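Local structure of pullulanase (2YOC) at residues B[351-356]-B[599-604]. The protein hydrolyses the alpha-1,6-glucosidic linkages of pullulan and related dextrins as a secreted bacterial glycoside hydrolase. Numbering follows the deposited sequence.
Sequences VYHPQS and AGPTDR. With SO4 (sulfate ion), chain P.
Pro601 lies flat against the imidazole of His353, its CD over the ring centre in a CH-pi contact, 3.8 Å from the centroid and 9° off the ring normal. Pro601 CB lies above the rim of the imidazole, 3.5 Å from His353 CD2. A chi1 of -157° sets His353 CG anti to the backbone N, beside the carbonyl carbon. The orientation of the ring is fixed from within its own turn: Gln355 N donates to His353 ND1 (3.2 Å, 158°), nearly in the ring plane. At the other nitrogen, NE2 makes a weak hydrogen bond with Asp609, whose carboxylate also accepts the backbone N of Gly600 and thereby ties ring and loop together. Tyr362 of strand 358-364 touches both His353 and Pro601 and helps to bury this part.

Toward solvent the contact is looser. The extended side chain of exposed Gln355 lies beside Pro601, its CD 4.0 Å from Pro601 CD. Ser356 OG, hydrogen-bonded to Glu360, adds a 3.8 Å contact with Pro601 CG. Farther along the loop, Arg604 contacts a sulfate, probably from the crystallisation liquor, by a hydrogen bond from NH2 and weak ones from NE.

The arrangement joins the turn between antiparallel strands 344-353 and 358-364 of the CBM48 beta-domain to the loop between strand 595-596 and helix 608-611, beyond barrel strand 586-591, a domain interface within the multidomain architecture of pullulanases, whose catalytic core is a (beta/alpha)8 barrel.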
# COMPACT_ATOMS: atom_id res chain seq x y z
N VAL B 351 -54.65 16.20 22.60
CA VAL B 351 -53.57 15.24 22.68
C VAL B 351 -52.48 15.61 23.71
O VAL B 351 -52.09 16.77 23.83
CB VAL B 351 -53.01 14.99 21.25
CG1 VAL B 351 -52.54 16.29 20.58
CG2 VAL B 351 -51.94 13.90 21.21
N TYR B 352 -51.97 14.60 24.41
CA TYR B 352 -50.90 14.79 25.36
C TYR B 352 -49.57 14.96 24.59
O TYR B 352 -49.21 14.08 23.80
CB TYR B 352 -50.84 13.61 26.34
CG TYR B 352 -49.54 13.56 27.11
CD1 TYR B 352 -49.29 14.43 28.16
CD2 TYR B 352 -48.52 12.69 26.73
CE1 TYR B 352 -48.08 14.40 28.86
CE2 TYR B 352 -47.30 12.66 27.41
CZ TYR B 352 -47.08 13.53 28.47
OH TYR B 352 -45.87 13.50 29.14
N HIS B 353 -48.85 16.06 24.84
CA HIS B 353 -47.54 16.30 24.23
C HIS B 353 -46.48 16.12 25.30
O HIS B 353 -46.47 16.89 26.26
CB HIS B 353 -47.43 17.71 23.62
CG HIS B 353 -46.40 17.78 22.56
ND1 HIS B 353 -45.09 17.37 22.79
CD2 HIS B 353 -46.52 18.14 21.26
CE1 HIS B 353 -44.46 17.50 21.63
NE2 HIS B 353 -45.27 17.97 20.68
N PRO B 354 -45.56 15.15 25.16
CA PRO B 354 -44.54 14.95 26.20
C PRO B 354 -43.55 16.09 26.43
O PRO B 354 -42.99 16.18 27.52
CB PRO B 354 -43.85 13.65 25.79
CG PRO B 354 -44.79 13.00 24.81
CD PRO B 354 -45.41 14.15 24.09
N GLN B 355 -43.38 16.99 25.43
CA GLN B 355 -42.51 18.16 25.56
C GLN B 355 -43.05 19.14 26.61
O GLN B 355 -42.27 19.69 27.39
CB GLN B 355 -42.32 18.88 24.23
CG GLN B 355 -41.12 19.80 24.22
CD GLN B 355 -40.98 20.52 22.92
OE1 GLN B 355 -40.95 19.90 21.84
NE2 GLN B 355 -40.84 21.83 22.98
N SER B 356 -44.38 19.38 26.61
CA SER B 356 -45.08 20.28 27.52
C SER B 356 -45.68 19.53 28.73
O SER B 356 -46.15 20.15 29.70
CB SER B 356 -46.16 21.03 26.76
OG SER B 356 -47.11 20.12 26.22
N ALA B 599 -40.90 21.46 15.43
CA ALA B 599 -41.56 20.46 16.26
C ALA B 599 -42.08 21.16 17.52
O ALA B 599 -42.00 22.39 17.60
CB ALA B 599 -40.59 19.34 16.61
N GLY B 600 -42.62 20.41 18.48
CA GLY B 600 -43.13 20.99 19.72
C GLY B 600 -44.58 21.43 19.61
O GLY B 600 -45.10 21.59 18.50
N PRO B 601 -45.26 21.63 20.75
CA PRO B 601 -46.69 21.99 20.68
C PRO B 601 -46.98 23.47 20.42
O PRO B 601 -48.16 23.86 20.38
CB PRO B 601 -47.24 21.52 22.02
CG PRO B 601 -46.10 21.61 22.93
CD PRO B 601 -44.82 21.47 22.14
N THR B 602 -45.93 24.30 20.22
CA THR B 602 -46.17 25.73 20.03
C THR B 602 -45.83 26.31 18.69
O THR B 602 -46.60 27.15 18.20
CB THR B 602 -45.69 26.56 21.22
OG1 THR B 602 -44.29 26.35 21.41
CG2 THR B 602 -46.45 26.23 22.49
N ASP B 603 -44.70 25.88 18.09
CA ASP B 603 -44.32 26.44 16.79
C ASP B 603 -45.43 26.37 15.76
O ASP B 603 -46.06 25.32 15.57
CB ASP B 603 -43.09 25.78 16.16
CG ASP B 603 -41.75 26.34 16.52
OD1 ASP B 603 -41.23 25.98 17.59
OD2 ASP B 603 -41.16 27.07 15.66
N ARG B 604 -45.62 27.50 15.09
CA ARG B 604 -46.57 27.71 14.01
C ARG B 604 -46.38 26.63 12.91
O ARG B 604 -47.36 26.06 12.42
CB ARG B 604 -46.28 29.10 13.45
CG ARG B 604 -47.02 29.44 12.19
CD ARG B 604 -46.61 30.81 11.72
NE ARG B 604 -45.35 30.76 10.98
CZ ARG B 604 -45.27 30.63 9.66
NH1 ARG B 604 -46.37 30.51 8.93
NH2 ARG B 604 -44.08 30.63 9.07
S SO4 P . -42.31 30.91 12.92
O1 SO4 P . -43.51 31.35 13.66
O2 SO4 P . -42.33 29.44 12.75
O3 SO4 P . -41.13 31.26 13.71
O4 SO4 P . -42.25 31.60 11.62